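Putative Zn-dependent Alcohol Dehydrogenase (Rhodobacter sphaeroides, PDB 3IV6) binds S-adenosylmethionine in a Rossmann-like fold and is probably a methyltransferase rather than a zinc-dependent alcohol dehydrogenase. Local coordinates at residues N8-W22 with F75-L87. Residues are numbered along the deposited sequence; the frame is centred on the assembly and turned at random.
Sequences NSKAEAWELIGNQFW and FSQRMCDDLAEAL. With SAM (S-adenosylmethionine), chain E.
The ring of Phe75 is held between Ala11 and S-adenosylmethionine: the adenine lies over one face, and Ala11 CB stands 3.8 Å from the ring centroid over the other, a CH-pi contact almost along the normal. At the ring's edge sit the amide of Asn8, turned 81° to it and bonded to Asp98, and Trp14 CD1. Trp14 lays one face on the ribose, with O2' of the ligand 3.6 Å from its CG, while the selenomethionine Met79 brings CE to within 3.5 Å of Trp14 CE3 at the indole edge. Replacing Trp14 by alanine is likely to bare this side of the ribose and to take away one of the side chains packed against Met79 CE. Behind the rings, Glu15 bends at chi2 (-62°) so that its carboxylate returns to the start of helix 77-86. There OE1 accepts from Ser76 OG at 2.7 Å and, in a nearly straight bond, from Arg78 N at 3.2 Å; Ser76 OG in turn caps Met79 N. Arg78 reaches back, extended, its NH1 giving Glu15 O a bond near the guanidinium plane but tilted from the carbonyl plane. Its NE pairs with Asp82 OD2, whose anti lone pair takes Asn19 N at 2.8 Å. Gly18, whose positive phi itself favours glycine, passes close to Arg78 and Asp82, where a side chain would probably not fit. Farther along, the Trp22 indole leans on Leu83 and Ala86. Two carboxylates and a guanidinium thus tie the N-terminal segment to the helix after strand 69-74, consistent with a lid whose Trp14 covers the ribose and whose Ala11 backs Phe75, the ring on the adenine.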
ATOM      1  N   ASN A   8      12.290  -7.294  -7.177  1.00 59.74           N
ATOM      2  CA  ASN A   8      11.156  -7.323  -6.258  1.00 52.06           C
ATOM      3  C   ASN A   8      10.137  -8.416  -6.543  1.00 46.00           C
ATOM      4  O   ASN A   8       9.172  -8.216  -7.251  1.00 44.93           O
ATOM      5  CB  ASN A   8      10.457  -5.969  -6.241  1.00 48.61           C
ATOM      6  CG  ASN A   8       9.650  -5.753  -4.983  1.00 42.68           C
ATOM      7  OD1 ASN A   8       9.307  -6.701  -4.275  1.00 41.23           O
ATOM      8  ND2 ASN A   8       9.352  -4.496  -4.688  1.00 44.22           N
ATOM      9  N   SER A   9      10.347  -9.572  -5.944  1.00 49.74           N
ATOM     10  CA  SER A   9       9.498 -10.730  -6.179  1.00 47.51           C
ATOM     11  C   SER A   9       8.108 -10.595  -5.582  1.00 40.55           C
ATOM     12  O   SER A   9       7.270 -11.482  -5.770  1.00 42.16           O
ATOM     13  CB  SER A   9      10.174 -11.991  -5.623  1.00 44.94           C
ATOM     14  OG  SER A   9      10.567 -11.808  -4.273  1.00 43.36           O
ATOM     15  N   LYS A  10       7.863  -9.523  -4.833  1.00 36.62           N
ATOM     16  CA  LYS A  10       6.516  -9.287  -4.307  1.00 33.13           C
ATOM     17  C   LYS A  10       5.544  -9.022  -5.451  1.00 35.19           C
ATOM     18  O   LYS A  10       4.370  -9.390  -5.356  1.00 34.04           O
ATOM     19  CB  LYS A  10       6.477  -8.149  -3.304  1.00 28.45           C
ATOM     20  CG  LYS A  10       7.142  -8.499  -2.012  1.00 26.78           C
ATOM     21  CD  LYS A  10       7.016  -7.386  -0.988  1.00 25.94           C
ATOM     22  CE  LYS A  10       7.365  -7.896   0.387  1.00 23.28           C
ATOM     23  NZ  LYS A  10       7.073  -6.954   1.492  1.00 21.15           N
ATOM     24  N   ALA A  11       6.024  -8.427  -6.542  1.00 31.08           N
ATOM     25  CA  ALA A  11       5.133  -8.187  -7.665  1.00 37.04           C
ATOM     26  C   ALA A  11       4.463  -9.493  -8.136  1.00 45.70           C
ATOM     27  O   ALA A  11       3.309  -9.484  -8.566  1.00 49.72           O
ATOM     28  CB  ALA A  11       5.844  -7.468  -8.802  1.00 34.76           C
ATOM     29  N   GLU A  12       5.165 -10.617  -8.011  1.00 42.48           N
ATOM     30  CA  GLU A  12       4.569 -11.927  -8.306  1.00 48.30           C
ATOM     31  C   GLU A  12       3.273 -12.190  -7.537  1.00 45.43           C
ATOM     32  O   GLU A  12       2.365 -12.838  -8.049  1.00 46.97           O
ATOM     33  CB  GLU A  12       5.568 -13.093  -8.100  1.00 52.63           C
ATOM     34  CG  GLU A  12       6.468 -13.371  -9.310  1.00 51.58           C
ATOM     35  CD  GLU A  12       5.722 -13.179 -10.637  1.00 70.52           C
ATOM     36  OE1 GLU A  12       4.994 -14.110 -11.067  1.00 66.49           O
ATOM     37  OE2 GLU A  12       5.855 -12.091 -11.253  1.00 71.53           O
ATOM     38  N   ALA A  13       3.184 -11.690  -6.313  1.00 42.09           N
ATOM     39  CA  ALA A  13       1.980 -11.874  -5.524  1.00 40.96           C
ATOM     40  C   ALA A  13       0.777 -11.211  -6.197  1.00 39.84           C
ATOM     41  O   ALA A  13      -0.355 -11.627  -6.021  1.00 40.14           O
ATOM     42  CB  ALA A  13       2.174 -11.330  -4.107  1.00 33.58           C
ATOM     43  N   TRP A  14       0.998 -10.173  -6.976  1.00 36.67           N
ATOM     44  CA  TRP A  14      -0.176  -9.471  -7.484  1.00 40.54           C
ATOM     45  C   TRP A  14      -0.581  -9.854  -8.927  1.00 42.51           C
ATOM     46  O   TRP A  14      -1.692  -9.557  -9.379  1.00 45.93           O
ATOM     47  CB  TRP A  14      -0.037  -7.963  -7.250  1.00 34.87           C
ATOM     48  CG  TRP A  14       0.182  -7.642  -5.801  1.00 33.14           C
ATOM     49  CD1 TRP A  14       1.373  -7.647  -5.135  1.00 34.68           C
ATOM     50  CD2 TRP A  14      -0.815  -7.279  -4.828  1.00 33.60           C
ATOM     51  NE1 TRP A  14       1.188  -7.301  -3.812  1.00 28.09           N
ATOM     52  CE2 TRP A  14      -0.141  -7.062  -3.604  1.00 33.89           C
ATOM     53  CE3 TRP A  14      -2.204  -7.075  -4.891  1.00 36.42           C
ATOM     54  CZ2 TRP A  14      -0.818  -6.671  -2.435  1.00 34.44           C
ATOM     55  CZ3 TRP A  14      -2.869  -6.693  -3.733  1.00 36.36           C
ATOM     56  CH2 TRP A  14      -2.175  -6.496  -2.519  1.00 34.27           C
ATOM     57  N   GLU A  15       0.323 -10.545  -9.613  1.00 42.47           N
ATOM     58  CA  GLU A  15       0.015 -11.280 -10.832  1.00 46.65           C
ATOM     59  C   GLU A  15      -1.075 -12.310 -10.593  1.00 44.14           C
ATOM     60  O   GLU A  15      -1.857 -12.627 -11.490  1.00 47.08           O
ATOM     61  CB  GLU A  15       1.278 -11.977 -11.318  1.00 48.94           C
ATOM     62  CG  GLU A  15       2.375 -10.988 -11.577  1.00 52.48           C
ATOM     63  CD  GLU A  15       1.985 -10.019 -12.665  1.00 52.69           C
ATOM     64  OE1 GLU A  15       1.949  -8.801 -12.383  1.00 48.91           O
ATOM     65  OE2 GLU A  15       1.706 -10.496 -13.792  1.00 51.49           O
ATOM     66  N   LEU A  16      -1.110 -12.815  -9.367  1.00 43.00           N
ATOM     67  CA  LEU A  16      -2.109 -13.759  -8.906  1.00 43.95           C
ATOM     68  C   LEU A  16      -3.509 -13.181  -8.749  1.00 45.93           C
ATOM     69  O   LEU A  16      -4.494 -13.910  -8.898  1.00 50.49           O
ATOM     70  CB  LEU A  16      -1.690 -14.283  -7.551  1.00 43.93           C
ATOM     71  CG  LEU A  16      -1.421 -15.770  -7.495  1.00 56.11           C
ATOM     72  CD1 LEU A  16      -1.403 -16.136  -6.041  1.00 55.36           C
ATOM     73  CD2 LEU A  16      -2.516 -16.517  -8.232  1.00 60.10           C
ATOM     74  N   ILE A  17      -3.590 -11.890  -8.428  1.00 41.98           N
ATOM     75  CA  ILE A  17      -4.842 -11.297  -7.981  1.00 43.68           C
ATOM     76  C   ILE A  17      -5.547 -10.501  -9.068  1.00 45.40           C
ATOM     77  O   ILE A  17      -6.692 -10.797  -9.426  1.00 47.35           O
ATOM     78  CB  ILE A  17      -4.649 -10.405  -6.740  1.00 43.89           C
ATOM     79  CG1 ILE A  17      -4.184 -11.228  -5.528  1.00 41.51           C
ATOM     80  CG2 ILE A  17      -5.917  -9.665  -6.409  1.00 43.53           C
ATOM     81  CD1 ILE A  17      -4.968 -12.488  -5.284  1.00 40.54           C
ATOM     82  N   GLY A  18      -4.871  -9.505  -9.618  1.00 43.76           N
ATOM     83  CA  GLY A  18      -5.508  -8.674 -10.624  1.00 40.37           C
ATOM     84  C   GLY A  18      -6.832  -8.113 -10.145  1.00 38.61           C
ATOM     85  O   GLY A  18      -7.081  -7.972  -8.957  1.00 34.83           O
ATOM     86  N   ASN A  19      -7.695  -7.788 -11.089  1.00 38.85           N
ATOM     87  CA  ASN A  19      -8.985  -7.228 -10.767  1.00 30.88           C
ATOM     88  C   ASN A  19      -9.808  -7.946  -9.680  1.00 32.45           C
ATOM     89  O   ASN A  19     -10.786  -7.411  -9.193  1.00 36.07           O
ATOM     90  CB  ASN A  19      -9.811  -6.998 -12.047  1.00 38.91           C
ATOM     91  CG  ASN A  19     -10.140  -8.286 -12.816  1.00 43.11           C
ATOM     92  OD1 ASN A  19     -10.039  -9.402 -12.288  1.00 49.63           O
ATOM     93  ND2 ASN A  19     -10.565  -8.121 -14.071  1.00 39.69           N
ATOM     94  N   GLN A  20      -9.433  -9.149  -9.289  1.00 37.44           N
ATOM     95  CA  GLN A  20     -10.170  -9.828  -8.228  1.00 39.92           C
ATOM     96  C   GLN A  20     -10.177  -8.997  -6.951  1.00 36.82           C
ATOM     97  O   GLN A  20     -11.123  -9.049  -6.162  1.00 37.71           O
ATOM     98  CB  GLN A  20      -9.563 -11.196  -7.929  1.00 38.35           C
ATOM     99  CG  GLN A  20      -9.733 -12.208  -9.020  1.00 39.23           C
ATOM    100  CD  GLN A  20      -9.096 -13.517  -8.661  1.00 41.99           C
ATOM    101  OE1 GLN A  20      -9.671 -14.325  -7.933  1.00 47.71           O
ATOM    102  NE2 GLN A  20      -7.890 -13.735  -9.159  1.00 42.53           N
ATOM    103  N   PHE A  21      -9.120  -8.225  -6.751  1.00 35.23           N
ATOM    104  CA  PHE A  21      -9.021  -7.441  -5.543  1.00 35.02           C
ATOM    105  C   PHE A  21     -10.193  -6.482  -5.309  1.00 35.96           C
ATOM    106  O   PHE A  21     -10.675  -6.329  -4.182  1.00 38.39           O
ATOM    107  CB  PHE A  21      -7.718  -6.674  -5.463  1.00 31.91           C
ATOM    108  CG  PHE A  21      -7.515  -6.054  -4.124  1.00 34.51           C
ATOM    109  CD1 PHE A  21      -6.946  -6.789  -3.096  1.00 32.40           C
ATOM    110  CD2 PHE A  21      -7.973  -4.764  -3.860  1.00 33.48           C
ATOM    111  CE1 PHE A  21      -6.782  -6.251  -1.843  1.00 36.32           C
ATOM    112  CE2 PHE A  21      -7.833  -4.208  -2.593  1.00 29.55           C
ATOM    113  CZ  PHE A  21      -7.231  -4.948  -1.584  1.00 34.01           C
ATOM    114  N   TRP A  22     -10.664  -5.837  -6.362  1.00 32.23           N
ATOM    115  CA  TRP A  22     -11.774  -4.920  -6.188  1.00 30.76           C
ATOM    116  C   TRP A  22     -13.124  -5.455  -6.684  1.00 35.74           C
ATOM    117  O   TRP A  22     -14.129  -4.733  -6.660  1.00 42.80           O
ATOM    118  CB  TRP A  22     -11.455  -3.625  -6.908  1.00 32.47           C
ATOM    119  CG  TRP A  22     -11.457  -3.715  -8.451  1.00 34.01           C
ATOM    120  CD1 TRP A  22     -12.551  -3.850  -9.284  1.00 35.18           C
ATOM    121  CD2 TRP A  22     -10.330  -3.608  -9.309  1.00 28.06           C
ATOM    122  NE1 TRP A  22     -12.157  -3.843 -10.600  1.00 33.76           N
ATOM    123  CE2 TRP A  22     -10.793  -3.689 -10.638  1.00 30.37           C
ATOM    124  CE3 TRP A  22      -8.969  -3.450  -9.082  1.00 27.56           C
ATOM    125  CZ2 TRP A  22      -9.948  -3.625 -11.717  1.00 30.25           C
ATOM    126  CZ3 TRP A  22      -8.139  -3.375 -10.153  1.00 32.34           C
ATOM    127  CH2 TRP A  22      -8.621  -3.467 -11.454  1.00 33.40           C
ATOM    128  N   PHE A  75       3.771  -1.913  -9.355  1.00 29.73           N
ATOM    129  CA  PHE A  75       4.904  -2.768  -9.710  1.00 31.69           C
ATOM    130  C   PHE A  75       4.528  -4.111 -10.343  1.00 29.70           C
ATOM    131  O   PHE A  75       5.374  -4.977 -10.523  1.00 41.68           O
ATOM    132  CB  PHE A  75       5.876  -2.919  -8.535  1.00 26.78           C
ATOM    133  CG  PHE A  75       5.398  -3.828  -7.472  1.00 28.34           C
ATOM    134  CD1 PHE A  75       4.066  -4.241  -7.437  1.00 30.50           C
ATOM    135  CD2 PHE A  75       6.266  -4.270  -6.496  1.00 25.64           C
ATOM    136  CE1 PHE A  75       3.602  -5.097  -6.449  1.00 26.05           C
ATOM    137  CE2 PHE A  75       5.804  -5.111  -5.501  1.00 29.00           C
ATOM    138  CZ  PHE A  75       4.460  -5.526  -5.483  1.00 25.13           C
ATOM    139  N   SER A  76       3.264  -4.257 -10.692  1.00 26.48           N
ATOM    140  CA  SER A  76       2.721  -5.494 -11.259  1.00 34.48           C
ATOM    141  C   SER A  76       2.075  -5.302 -12.642  1.00 35.60           C
ATOM    142  O   SER A  76       1.262  -4.409 -12.844  1.00 36.51           O
ATOM    143  CB  SER A  76       1.713  -6.121 -10.293  1.00 35.12           C
ATOM    144  OG  SER A  76       0.689  -6.797 -10.998  1.00 35.43           O
ATOM    145  N   GLN A  77       2.430  -6.133 -13.606  1.00 38.37           N
ATOM    146  CA  GLN A  77       1.908  -5.900 -14.940  1.00 41.69           C
ATOM    147  C   GLN A  77       0.419  -6.203 -15.072  1.00 43.90           C
ATOM    148  O   GLN A  77      -0.277  -5.530 -15.822  1.00 38.08           O
ATOM    149  CB  GLN A  77       2.661  -6.715 -15.966  1.00 43.64           C
ATOM    150  CG  GLN A  77       2.261  -6.360 -17.374  1.00 48.67           C
ATOM    151  CD  GLN A  77       2.577  -4.921 -17.716  1.00 51.49           C
ATOM    152  OE1 GLN A  77       3.718  -4.462 -17.571  1.00 52.71           O
ATOM    153  NE2 GLN A  77       1.572  -4.202 -18.189  1.00 44.37           N
ATOM    154  N   ARG A  78      -0.058  -7.228 -14.365  1.00 42.77           N
ATOM    155  CA  ARG A  78      -1.449  -7.634 -14.479  1.00 42.52           C
ATOM    156  C   ARG A  78      -2.366  -6.571 -13.878  1.00 43.36           C
ATOM    157  O   ARG A  78      -3.452  -6.275 -14.407  1.00 39.94           O
ATOM    158  CB  ARG A  78      -1.711  -8.993 -13.811  1.00 39.47           C
ATOM    159  CG  ARG A  78      -3.110  -9.521 -14.157  1.00 41.03           C
ATOM    160  CD  ARG A  78      -3.511 -10.672 -13.311  1.00 46.96           C
ATOM    161  NE  ARG A  78      -4.970 -10.860 -13.289  1.00 53.30           N
ATOM    162  CZ  ARG A  78      -5.599 -11.910 -12.743  1.00 51.83           C
ATOM    163  NH1 ARG A  78      -4.894 -12.891 -12.179  1.00 46.81           N
ATOM    164  NH2 ARG A  78      -6.934 -11.977 -12.754  1.00 46.64           N
HETATM  165  N   MSE A  79      -1.908  -6.010 -12.762  1.00 40.89           N
HETATM  166  CA  MSE A  79      -2.610  -4.940 -12.082  1.00 39.88           C
HETATM  167  C   MSE A  79      -2.803  -3.759 -12.994  1.00 37.22           C
HETATM  168  O   MSE A  79      -3.938  -3.339 -13.217  1.00 37.84           O
HETATM  169  CB  MSE A  79      -1.906  -4.562 -10.788  1.00 39.16           C
HETATM  170  CG  MSE A  79      -2.320  -5.499  -9.664  1.00 46.75           C
HETATM  171 SE   MSE A  79      -4.270  -5.408  -9.266  1.00 69.02          SE
HETATM  172  CE  MSE A  79      -4.193  -6.588  -7.705  1.00 81.54           C
ATOM    173  N   CYS A  80      -1.712  -3.266 -13.572  1.00 31.45           N
ATOM    174  CA  CYS A  80      -1.812  -2.237 -14.617  1.00 33.12           C
ATOM    175  C   CYS A  80      -2.764  -2.609 -15.745  1.00 34.85           C
ATOM    176  O   CYS A  80      -3.517  -1.768 -16.234  1.00 35.79           O
ATOM    177  CB  CYS A  80      -0.443  -1.866 -15.211  1.00 30.53           C
ATOM    178  SG  CYS A  80       0.794  -1.307 -14.003  1.00 35.99           S
ATOM    179  N   ASP A  81      -2.741  -3.869 -16.154  1.00 39.04           N
ATOM    180  CA  ASP A  81      -3.456  -4.259 -17.364  1.00 42.48           C
ATOM    181  C   ASP A  81      -4.947  -4.323 -17.106  1.00 38.58           C
ATOM    182  O   ASP A  81      -5.735  -3.790 -17.896  1.00 39.27           O
ATOM    183  CB  ASP A  81      -2.910  -5.580 -17.937  1.00 44.35           C
ATOM    184  CG  ASP A  81      -1.573  -5.407 -18.690  1.00 45.45           C
ATOM    185  OD1 ASP A  81      -1.175  -4.254 -18.950  1.00 42.30           O
ATOM    186  OD2 ASP A  81      -0.931  -6.431 -19.032  1.00 49.17           O
ATOM    187  N   ASP A  82      -5.315  -4.939 -15.983  1.00 36.72           N
ATOM    188  CA  ASP A  82      -6.716  -5.067 -15.563  1.00 40.66           C
ATOM    189  C   ASP A  82      -7.342  -3.707 -15.252  1.00 42.75           C
ATOM    190  O   ASP A  82      -8.549  -3.479 -15.470  1.00 35.21           O
ATOM    191  CB  ASP A  82      -6.827  -5.967 -14.330  1.00 43.80           C
ATOM    192  CG  ASP A  82      -6.683  -7.455 -14.661  1.00 51.72           C
ATOM    193  OD1 ASP A  82      -6.506  -7.776 -15.858  1.00 51.66           O
ATOM    194  OD2 ASP A  82      -6.747  -8.294 -13.719  1.00 51.45           O
ATOM    195  N   LEU A  83      -6.503  -2.802 -14.743  1.00 41.59           N
ATOM    196  CA  LEU A  83      -6.942  -1.452 -14.417  1.00 33.68           C
ATOM    197  C   LEU A  83      -7.194  -0.686 -15.716  1.00 38.00           C
ATOM    198  O   LEU A  83      -8.245  -0.062 -15.879  1.00 41.25           O
ATOM    199  CB  LEU A  83      -5.932  -0.726 -13.520  1.00 30.21           C
ATOM    200  CG  LEU A  83      -6.388   0.722 -13.302  1.00 31.95           C
ATOM    201  CD1 LEU A  83      -7.698   0.810 -12.514  1.00 26.79           C
ATOM    202  CD2 LEU A  83      -5.318   1.616 -12.728  1.00 26.60           C
ATOM    203  N   ALA A  84      -6.235  -0.743 -16.641  1.00 39.42           N
ATOM    204  CA  ALA A  84      -6.376  -0.117 -17.955  1.00 36.14           C
ATOM    205  C   ALA A  84      -7.572  -0.672 -18.710  1.00 38.37           C
ATOM    206  O   ALA A  84      -8.168   0.005 -19.538  1.00 39.56           O
ATOM    207  CB  ALA A  84      -5.132  -0.312 -18.776  1.00 34.94           C
ATOM    208  N   GLU A  85      -7.920  -1.917 -18.440  1.00 40.06           N
ATOM    209  CA  GLU A  85      -9.126  -2.474 -19.039  1.00 47.18           C
ATOM    210  C   GLU A  85     -10.420  -1.843 -18.470  1.00 44.31           C
ATOM    211  O   GLU A  85     -11.281  -1.386 -19.224  1.00 38.35           O
ATOM    212  CB  GLU A  85      -9.116  -3.994 -18.898  1.00 53.72           C
ATOM    213  CG  GLU A  85     -10.408  -4.683 -19.285  1.00 65.95           C
ATOM    214  CD  GLU A  85     -10.350  -6.172 -19.000  1.00 84.40           C
ATOM    215  OE1 GLU A  85     -10.830  -6.595 -17.911  1.00 77.20           O
ATOM    216  OE2 GLU A  85      -9.808  -6.905 -19.864  1.00 85.17           O
ATOM    217  N   ALA A  86     -10.529  -1.815 -17.143  1.00 39.83           N
ATOM    218  CA  ALA A  86     -11.644  -1.197 -16.451  1.00 36.63           C
ATOM    219  C   ALA A  86     -11.805   0.301 -16.746  1.00 45.46           C
ATOM    220  O   ALA A  86     -12.880   0.867 -16.532  1.00 46.17           O
ATOM    221  CB  ALA A  86     -11.502  -1.424 -14.963  1.00 32.48           C
ATOM    222  N   LEU A  87     -10.752   0.948 -17.233  1.00 45.47           N
ATOM    223  CA  LEU A  87     -10.806   2.383 -17.535  1.00 51.99           C
ATOM    224  C   LEU A  87     -10.455   2.686 -18.984  1.00 56.38           C
ATOM    225  O   LEU A  87      -9.728   3.639 -19.257  1.00 57.04           O
ATOM    226  CB  LEU A  87      -9.817   3.130 -16.639  1.00 48.13           C
ATOM    227  CG  LEU A  87     -10.046   3.009 -15.133  1.00 48.75           C
ATOM    228  CD1 LEU A  87      -8.869   3.553 -14.364  1.00 38.01           C
ATOM    229  CD2 LEU A  87     -11.330   3.740 -14.742  1.00 48.22           C
TER
HETATM  230  N   SAM E 301      -4.775  -2.788  -2.338  1.00 42.04           N
HETATM  231  CA  SAM E 301      -5.304  -2.096  -1.177  1.00 38.72           C
HETATM  232  C   SAM E 301      -6.197  -0.944  -1.587  1.00 30.22           C
HETATM  233  O   SAM E 301      -6.416  -0.638  -2.768  1.00 27.19           O
HETATM  234  OXT SAM E 301      -6.720  -0.337  -0.681  1.00 31.74           O
HETATM  235  CB  SAM E 301      -4.189  -1.662  -0.233  1.00 37.81           C
HETATM  236  CG  SAM E 301      -2.804  -2.255  -0.525  1.00 38.73           C
HETATM  237  SD  SAM E 301      -1.823  -1.458  -1.836  1.00 56.25           S
HETATM  238  CE  SAM E 301      -2.964  -0.235  -2.539  1.00 34.75           C
HETATM  239  C5' SAM E 301      -1.625  -2.786  -3.077  1.00 32.16           C
HETATM  240  C4' SAM E 301      -1.379  -2.389  -4.529  1.00 32.85           C
HETATM  241  O4' SAM E 301      -0.134  -1.721  -4.637  1.00 31.89           O
HETATM  242  C3' SAM E 301      -1.275  -3.584  -5.459  1.00 36.31           C
HETATM  243  O3' SAM E 301      -1.863  -3.199  -6.680  1.00 34.93           O
HETATM  244  C2' SAM E 301       0.210  -3.759  -5.700  1.00 34.20           C
HETATM  245  O2' SAM E 301       0.479  -4.215  -7.009  1.00 33.84           O
HETATM  246  C1' SAM E 301       0.759  -2.356  -5.522  1.00 27.21           C
HETATM  247  N9  SAM E 301       2.102  -2.371  -4.925  1.00 21.57           N
HETATM  248  C8  SAM E 301       2.494  -3.095  -3.829  1.00 23.23           C
HETATM  249  N7  SAM E 301       3.815  -2.863  -3.602  1.00 23.35           N
HETATM  250  C5  SAM E 301       4.288  -1.994  -4.539  1.00 24.76           C
HETATM  251  C6  SAM E 301       5.556  -1.426  -4.762  1.00 25.11           C
HETATM  252  N6  SAM E 301       6.615  -1.701  -3.996  1.00 21.75           N
HETATM  253  N1  SAM E 301       5.711  -0.577  -5.829  1.00 24.76           N
HETATM  254  C2  SAM E 301       4.628  -0.316  -6.659  1.00 27.24           C
HETATM  255  N3  SAM E 301       3.381  -0.851  -6.443  1.00 21.07           N
HETATM  256  C4  SAM E 301       3.210  -1.686  -5.392  1.00 22.55           C
HETATM  257  O   HOH W   1     -10.680  -5.322 -15.406  1.00 40.13           O